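Aldose-aldose oxidoreductase (Caulobacter crescentus, PDB 5A04) probably transfers hydride from one aldose sugar to another through a tightly held NADP(H), oxidising the first sugar and reducing the second. Local coordinates at residues G181-I186 with D223-Q228; V203-V208 with Y328-E333. One frame throughout, in Å; residues are numbered along the deposited sequence.

Contact 1: G181-I186 with D223-Q228. With BGC (beta-D-glucopyranose), chain H.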
ATOM      1  N   GLY A 181      13.508  -7.274  13.513  1.00 15.20           N
ATOM      2  CA  GLY A 181      13.453  -7.937  12.221  1.00 13.89           C
ATOM      3  C   GLY A 181      13.366  -6.982  11.044  1.00 14.54           C
ATOM      4  O   GLY A 181      14.106  -5.993  10.982  1.00 14.79           O
ATOM      5  N   SER A 182      12.458  -7.269  10.111  1.00 14.31           N
ATOM      6  CA  SER A 182      12.368  -6.489   8.869  1.00 14.75           C
ATOM      7  C   SER A 182      12.230  -4.979   9.084  1.00 14.05           C
ATOM      8  O   SER A 182      12.773  -4.195   8.316  1.00 14.51           O
ATOM      9  CB  SER A 182      11.197  -6.987   8.009  1.00 15.82           C
ATOM     10  OG  SER A 182       9.948  -6.577   8.558  1.00 15.72           O
ATOM     11  N   LEU A 183      11.523  -4.562  10.131  1.00 14.49           N
ATOM     12  CA  LEU A 183      11.324  -3.135  10.350  1.00 13.53           C
ATOM     13  C   LEU A 183      12.643  -2.422  10.605  1.00 15.17           C
ATOM     14  O   LEU A 183      12.832  -1.290  10.178  1.00 15.78           O
ATOM     15  CB  LEU A 183      10.373  -2.900  11.524  1.00 14.51           C
ATOM     16  CG  LEU A 183      10.041  -1.437  11.849  1.00 14.48           C
ATOM     17  CD1 LEU A 183       9.526  -0.704  10.597  1.00 15.64           C
ATOM     18  CD2 LEU A 183       9.020  -1.365  12.990  1.00 16.12           C
ATOM     19  N   MET A 184      13.545  -3.082  11.326  1.00 12.84           N
ATOM     20  CA  MET A 184      14.823  -2.465  11.649  1.00 14.28           C
ATOM     21  C   MET A 184      15.675  -2.338  10.387  1.00 17.44           C
ATOM     22  O   MET A 184      16.380  -1.343  10.210  1.00 18.99           O
ATOM     23  CB  MET A 184      15.545  -3.277  12.736  1.00 14.66           C
ATOM     24  CG  MET A 184      14.922  -3.138  14.117  1.00 16.03           C
ATOM     25  SD  MET A 184      15.008  -1.444  14.725  1.00 19.99           S
ATOM     26  CE  MET A 184      16.721  -1.342  15.180  1.00 20.31           C
ATOM     27  N   ASP A 185      15.543  -3.292   9.471  1.00 14.54           N
ATOM     28  CA  ASP A 185      16.464  -3.368   8.341  1.00 16.04           C
ATOM     29  C   ASP A 185      15.988  -2.700   7.066  1.00 18.02           C
ATOM     30  O   ASP A 185      16.752  -1.999   6.398  1.00 20.14           O
ATOM     31  CB  ASP A 185      16.771  -4.826   8.017  1.00 17.76           C
ATOM     32  CG  ASP A 185      17.807  -4.958   6.923  1.00 19.94           C
ATOM     33  OD1 ASP A 185      18.986  -4.621   7.185  1.00 20.82           O
ATOM     34  OD2 ASP A 185      17.438  -5.367   5.801  1.00 18.51           O
ATOM     35  N   ILE A 186      14.746  -2.972   6.695  1.00 18.15           N
ATOM     36  CA  ILE A 186      14.274  -2.592   5.376  1.00 14.40           C
ATOM     37  C   ILE A 186      12.973  -1.793   5.493  1.00 16.70           C
ATOM     38  O   ILE A 186      12.738  -0.838   4.741  1.00 16.41           O
ATOM     39  CB  ILE A 186      14.117  -3.865   4.468  1.00 16.39           C
ATOM     40  CG1 ILE A 186      13.627  -3.480   3.083  1.00 21.07           C
ATOM     41  CG2 ILE A 186      13.237  -4.931   5.115  1.00 19.17           C
ATOM     42  CD1 ILE A 186      14.586  -2.548   2.378  1.00 22.01           C
ATOM     43  N   ASP A 223       8.973 -11.117  10.613  1.00 14.60           N
ATOM     44  CA  ASP A 223       9.000 -11.163   9.158  1.00 15.82           C
ATOM     45  C   ASP A 223       8.238  -9.962   8.611  1.00 15.52           C
ATOM     46  O   ASP A 223       8.852  -8.993   8.169  1.00 16.11           O
ATOM     47  CB  ASP A 223       8.401 -12.484   8.665  1.00 15.57           C
ATOM     48  CG  ASP A 223       8.175 -12.505   7.159  1.00 18.64           C
ATOM     49  OD1 ASP A 223       8.721 -11.639   6.448  1.00 17.42           O
ATOM     50  OD2 ASP A 223       7.460 -13.414   6.699  1.00 18.37           O
ATOM     51  N   ILE A 224       6.910 -10.027   8.636  1.00 13.95           N
ATOM     52  CA  ILE A 224       6.088  -8.910   8.169  1.00 15.11           C
ATOM     53  C   ILE A 224       5.604  -8.055   9.334  1.00 15.43           C
ATOM     54  O   ILE A 224       5.089  -8.574  10.323  1.00 16.38           O
ATOM     55  CB  ILE A 224       4.859  -9.396   7.362  1.00 16.18           C
ATOM     56  CG1 ILE A 224       5.308 -10.029   6.041  1.00 20.71           C
ATOM     57  CG2 ILE A 224       3.919  -8.228   7.071  1.00 16.17           C
ATOM     58  CD1 ILE A 224       4.161 -10.696   5.257  1.00 23.25           C
ATOM     59  N   ILE A 225       5.790  -6.748   9.231  1.00 14.08           N
ATOM     60  CA  ILE A 225       5.077  -5.845  10.132  1.00 15.58           C
ATOM     61  C   ILE A 225       4.683  -4.599   9.337  1.00 16.49           C
ATOM     62  O   ILE A 225       5.505  -3.751   8.981  1.00 16.54           O
ATOM     63  CB  ILE A 225       5.897  -5.512  11.426  1.00 15.96           C
ATOM     64  CG1 ILE A 225       5.071  -4.621  12.362  1.00 15.45           C
ATOM     65  CG2 ILE A 225       7.284  -4.895  11.112  1.00 14.62           C
ATOM     66  CD1 ILE A 225       5.683  -4.499  13.771  1.00 16.43           C
ATOM     67  N   ASN A 226       3.397  -4.540   9.006  1.00 14.53           N
ATOM     68  CA  ASN A 226       2.859  -3.452   8.202  1.00 13.86           C
ATOM     69  C   ASN A 226       2.284  -2.415   9.129  1.00 14.36           C
ATOM     70  O   ASN A 226       1.753  -2.759  10.192  1.00 15.30           O
ATOM     71  CB  ASN A 226       1.790  -3.971   7.236  1.00 13.83           C
ATOM     72  CG  ASN A 226       2.335  -5.029   6.298  1.00 15.53           C
ATOM     73  OD1 ASN A 226       3.545  -5.067   6.017  1.00 15.50           O
ATOM     74  ND2 ASN A 226       1.450  -5.893   5.800  1.00 16.12           N
ATOM     75  N   PHE A 227       2.384  -1.150   8.758  1.00 13.48           N
ATOM     76  CA  PHE A 227       1.940  -0.114   9.675  1.00 13.39           C
ATOM     77  C   PHE A 227       1.266   1.037   8.960  1.00 15.44           C
ATOM     78  O   PHE A 227       1.445   1.251   7.751  1.00 14.71           O
ATOM     79  CB  PHE A 227       3.108   0.390  10.549  1.00 13.33           C
ATOM     80  CG  PHE A 227       4.354   0.777   9.784  1.00 14.00           C
ATOM     81  CD1 PHE A 227       5.272  -0.191   9.369  1.00 13.49           C
ATOM     82  CD2 PHE A 227       4.633   2.117   9.532  1.00 14.82           C
ATOM     83  CE1 PHE A 227       6.445   0.184   8.669  1.00 15.52           C
ATOM     84  CE2 PHE A 227       5.801   2.491   8.852  1.00 17.78           C
ATOM     85  CZ  PHE A 227       6.699   1.525   8.421  1.00 15.62           C
ATOM     86  N   GLN A 228       0.423   1.735   9.716  1.00 13.21           N
ATOM     87  CA  GLN A 228      -0.277   2.913   9.229  1.00 13.17           C
ATOM     88  C   GLN A 228       0.188   4.101  10.042  1.00 15.58           C
ATOM     89  O   GLN A 228       0.365   3.973  11.252  1.00 15.55           O
ATOM     90  CB  GLN A 228      -1.789   2.769   9.392  1.00 13.86           C
ATOM     91  CG  GLN A 228      -2.368   1.533   8.746  1.00 13.18           C
ATOM     92  CD  GLN A 228      -3.873   1.548   8.800  1.00 18.42           C
ATOM     93  OE1 GLN A 228      -4.466   1.418   9.880  1.00 15.93           O
ATOM     94  NE2 GLN A 228      -4.513   1.723   7.635  1.00 15.67           N
TER
HETATM   95  C2  BGC H1341      19.423  -3.105   4.060  1.00 25.92           C
HETATM   96  C3  BGC H1341      19.754  -4.294   3.147  1.00 26.26           C
HETATM   97  C4  BGC H1341      18.968  -4.199   1.872  1.00 30.69           C
HETATM   98  C5  BGC H1341      19.136  -2.836   1.220  1.00 31.37           C
HETATM   99  C6  BGC H1341      18.136  -2.709   0.041  1.00 29.88           C
HETATM  100  C1  BGC H1341      19.705  -1.901   3.279  1.00 24.78           C
HETATM  101  O1  BGC H1341      19.558  -0.745   4.104  1.00 23.93           O
HETATM  102  O2  BGC H1341      20.234  -3.182   5.227  1.00 22.89           O
HETATM  103  O3  BGC H1341      19.421  -5.474   3.862  1.00 24.12           O
HETATM  104  O4  BGC H1341      19.394  -5.217   0.978  1.00 32.39           O
HETATM  105  O5  BGC H1341      18.848  -1.805   2.138  1.00 29.45           O
HETATM  106  O6  BGC H1341      18.399  -1.519  -0.714  1.00 38.45           O

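Contact 2: V203-V208 with Y328-E333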
ATOM      1  N   VAL A 203       1.470  11.290  14.273  1.00 16.16           N
ATOM      2  CA  VAL A 203       0.856  11.466  15.590  1.00 17.85           C
ATOM      3  C   VAL A 203       0.080  10.229  16.013  1.00 19.27           C
ATOM      4  O   VAL A 203      -0.388  10.145  17.149  1.00 19.85           O
ATOM      5  CB  VAL A 203      -0.079  12.687  15.630  1.00 19.62           C
ATOM      6  CG1 VAL A 203       0.741  13.974  15.574  1.00 24.80           C
ATOM      7  CG2 VAL A 203      -1.105  12.622  14.508  1.00 21.24           C
ATOM      8  N   ALA A 204      -0.065   9.264  15.110  1.00 15.79           N
ATOM      9  CA  ALA A 204      -0.750   8.027  15.467  1.00 18.12           C
ATOM     10  C   ALA A 204      -0.258   6.900  14.586  1.00 16.66           C
ATOM     11  O   ALA A 204       0.080   7.123  13.419  1.00 16.35           O
ATOM     12  CB  ALA A 204      -2.267   8.187  15.348  1.00 19.03           C
ATOM     13  N   VAL A 205      -0.217   5.701  15.155  1.00 14.81           N
ATOM     14  CA  VAL A 205       0.374   4.540  14.509  1.00 14.34           C
ATOM     15  C   VAL A 205      -0.475   3.295  14.749  1.00 16.03           C
ATOM     16  O   VAL A 205      -0.835   3.011  15.895  1.00 15.09           O
ATOM     17  CB  VAL A 205       1.792   4.269  15.063  1.00 16.86           C
ATOM     18  CG1 VAL A 205       2.384   3.017  14.425  1.00 17.56           C
ATOM     19  CG2 VAL A 205       2.692   5.484  14.854  1.00 20.80           C
ATOM     20  N   ASN A 206      -0.793   2.572  13.675  1.00 14.97           N
ATOM     21  CA  ASN A 206      -1.335   1.204  13.742  1.00 14.16           C
ATOM     22  C   ASN A 206      -0.319   0.240  13.179  1.00 15.23           C
ATOM     23  O   ASN A 206       0.481   0.625  12.327  1.00 15.06           O
ATOM     24  CB  ASN A 206      -2.621   1.034  12.909  1.00 15.30           C
ATOM     25  CG  ASN A 206      -3.864   1.511  13.608  1.00 18.48           C
ATOM     26  OD1 ASN A 206      -3.930   1.567  14.839  1.00 18.53           O
ATOM     27  ND2 ASN A 206      -4.885   1.837  12.814  1.00 18.44           N
ATOM     28  N   ALA A 207      -0.389  -1.022  13.582  1.00 13.07           N
ATOM     29  CA  ALA A 207       0.455  -2.038  12.962  1.00 13.39           C
ATOM     30  C   ALA A 207      -0.125  -3.434  13.115  1.00 13.59           C
ATOM     31  O   ALA A 207      -0.827  -3.729  14.082  1.00 15.97           O
ATOM     32  CB  ALA A 207       1.872  -1.992  13.552  1.00 13.74           C
ATOM     33  N   VAL A 208       0.193  -4.283  12.142  1.00 13.94           N
ATOM     34  CA  VAL A 208      -0.124  -5.706  12.182  1.00 15.93           C
ATOM     35  C   VAL A 208       1.157  -6.485  11.888  1.00 16.77           C
ATOM     36  O   VAL A 208       1.872  -6.166  10.930  1.00 17.55           O
ATOM     37  CB  VAL A 208      -1.231  -6.081  11.155  1.00 21.02           C
ATOM     38  CG1 VAL A 208      -2.554  -5.445  11.540  1.00 21.75           C
ATOM     39  CG2 VAL A 208      -0.855  -5.648   9.775  1.00 25.87           C
ATOM     40  N   TYR A 328       6.116  -1.268  16.909  1.00 13.67           N
ATOM     41  CA  TYR A 328       6.202  -2.543  17.594  1.00 13.34           C
ATOM     42  C   TYR A 328       5.141  -2.617  18.705  1.00 13.89           C
ATOM     43  O   TYR A 328       4.500  -3.655  18.896  1.00 14.73           O
ATOM     44  CB  TYR A 328       7.608  -2.743  18.157  1.00 15.00           C
ATOM     45  CG  TYR A 328       8.645  -3.203  17.147  1.00 13.51           C
ATOM     46  CD1 TYR A 328       8.370  -4.225  16.244  1.00 14.65           C
ATOM     47  CD2 TYR A 328       9.917  -2.650  17.144  1.00 16.47           C
ATOM     48  CE1 TYR A 328       9.341  -4.664  15.336  1.00 18.26           C
ATOM     49  CE2 TYR A 328      10.882  -3.069  16.251  1.00 17.84           C
ATOM     50  CZ  TYR A 328      10.596  -4.083  15.355  1.00 16.13           C
ATOM     51  OH  TYR A 328      11.578  -4.506  14.488  1.00 15.49           O
ATOM     52  N   ARG A 329       4.930  -1.506  19.401  1.00 14.23           N
ATOM     53  CA  ARG A 329       3.954  -1.487  20.490  1.00 15.27           C
ATOM     54  C   ARG A 329       2.532  -1.620  19.952  1.00 14.75           C
ATOM     55  O   ARG A 329       1.711  -2.342  20.525  1.00 14.47           O
ATOM     56  CB  ARG A 329       4.081  -0.214  21.320  1.00 17.47           C
ATOM     57  CG  ARG A 329       3.070  -0.124  22.463  1.00 17.69           C
ATOM     58  CD  ARG A 329       3.426   1.018  23.407  1.00 24.10           C
ATOM     59  NE  ARG A 329       4.821   0.916  23.847  1.00 37.96           N
ATOM     60  CZ  ARG A 329       5.237   0.263  24.935  1.00 34.90           C
ATOM     61  NH1 ARG A 329       4.365  -0.350  25.723  1.00 42.83           N
ATOM     62  NH2 ARG A 329       6.531   0.229  25.241  1.00 33.68           N
ATOM     63  N   ALA A 330       2.253  -0.951  18.834  1.00 13.10           N
ATOM     64  CA  ALA A 330       0.916  -0.999  18.244  1.00 14.35           C
ATOM     65  C   ALA A 330       0.551  -2.407  17.816  1.00 13.80           C
ATOM     66  O   ALA A 330      -0.596  -2.818  17.974  1.00 14.90           O
ATOM     67  CB  ALA A 330       0.814  -0.035  17.047  1.00 13.74           C
ATOM     68  N   ALA A 331       1.521  -3.142  17.277  1.00 14.89           N
ATOM     69  CA  ALA A 331       1.278  -4.527  16.862  1.00 15.38           C
ATOM     70  C   ALA A 331       1.141  -5.449  18.072  1.00 16.87           C
ATOM     71  O   ALA A 331       0.322  -6.370  18.081  1.00 17.94           O
ATOM     72  CB  ALA A 331       2.398  -5.017  15.950  1.00 18.81           C
ATOM     73  N   ARG A 332       1.959  -5.199  19.084  1.00 15.30           N
ATOM     74  CA  ARG A 332       1.941  -6.021  20.289  1.00 16.13           C
ATOM     75  C   ARG A 332       0.632  -5.843  21.058  1.00 17.67           C
ATOM     76  O   ARG A 332       0.045  -6.821  21.573  1.00 18.56           O
ATOM     77  CB  ARG A 332       3.156  -5.664  21.175  1.00 17.48           C
ATOM     78  CG  ARG A 332       3.224  -6.414  22.481  1.00 20.75           C
ATOM     79  CD  ARG A 332       4.589  -6.211  23.155  1.00 18.77           C
ATOM     80  NE  ARG A 332       4.915  -4.801  23.427  1.00 19.93           N
ATOM     81  CZ  ARG A 332       5.906  -4.125  22.837  1.00 22.43           C
ATOM     82  NH1 ARG A 332       6.674  -4.705  21.916  1.00 22.85           N
ATOM     83  NH2 ARG A 332       6.136  -2.857  23.164  1.00 22.55           N
ATOM     84  N   GLU A 333       0.171  -4.598  21.138  1.00 14.39           N
ATOM     85  CA  GLU A 333      -1.013  -4.268  21.940  1.00 15.46           C
ATOM     86  C   GLU A 333      -2.327  -4.262  21.156  1.00 19.65           C
ATOM     87  O   GLU A 333      -3.409  -4.200  21.746  1.00 18.50           O
ATOM     88  CB  GLU A 333      -0.811  -2.905  22.625  1.00 18.10           C
ATOM     89  CG  GLU A 333       0.347  -2.936  23.641  1.00 18.76           C
ATOM     90  CD  GLU A 333       0.480  -1.690  24.500  1.00 25.88           C
ATOM     91  OE1 GLU A 333      -0.375  -0.792  24.426  1.00 27.83           O
ATOM     92  OE2 GLU A 333       1.462  -1.619  25.262  1.00 23.71           O
TER
HETATM   93  O   HOH W   1      -2.282  -1.603  15.797  1.00 13.59           O

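Contact 1: G181-I186 with D223-Q228
The start of helix 182-198, which carries part of the glucose and cofactor pocket, rests through Ser182 and Leu183 on Asp223, just ahead of strand 224-230 of the large mixed sheet, and on Ile225 and Phe227 within it. The axes of 182-186 and 224-228 approach to 8.9 Å and cross at -76°. Ser182 OG donates to Asp223 O at 2.7 Å, lying 30° out of the carbonyl plane; it reaches this oxygen because chi1 of 74° places it between its own backbone N and carbonyl carbon. OG is also hydrogen-bonded to Ser241 OG, so two partners fix the hydroxyl of this buried residue. Beside it the contact turns apolar. Leu183 CB lies 3.7 Å from Ile225 CG2, while CD1, on a chain whose CG is anti to the backbone N, slants in to 3.7 Å from Phe227 CE1.

From the same turn, and making no contact with the strand segment, the Asp185 carboxylate accepts two hydrogen bonds from the sugar: glucose O2 reaches OD1 at 2.7 Å and glucose O3 reaches OD2 at 2.8 Å, a fork across two neighbouring hydroxyls. Arg172 forms a salt bridge to OD1, and Lys104 bonds both Asp185 O and the sugar. With an alanine here, O2 and O3 would probably lose their carboxylate acceptors, and Arg172 would be left without this charge partner. Asp223 points its own carboxylate elsewhere, to Arg155 of the second subunit. The turn thus has two chemically different sides: a hydroxyl and a leucine fasten it to the sheet, while a carboxylate recognises adjacent sugar hydroxyls, so the sheet contact is consistent with a fixed position for the sugar-binding aspartate.

Contact 2: V203-V208 with Y328-E333
A water bridges Ala207 and Ala330, accepting the backbone N-H of Ala207 at 3.0 Å and lying in a hydrogen bond 3.0 Å from Ala330 O. Direct contact between strand and helix is made largely by small methyl groups. Ala330 CB sits 3.7 Å from Val205 O and 4.1 Å from Ala207 CB, and Ala207 CB in turn meets Ala331 CB at 3.9 Å. With such small side chains the axes of 204-208 and 328-333 come within 6.2 Å, at a crossing angle of -57°. The helix backbone itself joins in: Ala331 CA lies 3.6 Å from Ala207 O in a CA-H...O contact. The same oxygen also accepts a weak hydrogen bond from Asn206 ND2 of the second subunit.

Around this, Ile327 of the same helix packs on Val205 and Ala207, and Phe227 of strand 224-230 adjoins Ala207. Along the other edge of strand 204-210, Val205 pairs with Val337 of strand 337-338. Asn206 and Val208, directed away from the helix, pack against Val208 and Asn206 of the second subunit, so strand 204-210 lies between helix 314-333 and the dimer interface.

The centres of the two contacts lie about 12 Å apart in the C-terminal alpha/beta domain. Their segments alternate along the chain: 181-186, 203-208, 223-228, then 328-333. Strands 204-210 and 224-230 are antiparallel neighbours in the mixed sheet, probably bonded by Gln228 N to Asn206 O at 2.8 Å and by Val208 N to Asn226 O at 2.9 Å. Helices 182-198 and 314-333 pack on these strands and meet each other where Tyr328 touches Leu183 and Met184. Both contacts also reach the second subunit through their strands. A short path of packed elements therefore connects the glucose site at contact 1 with the dimer interface behind contact 2.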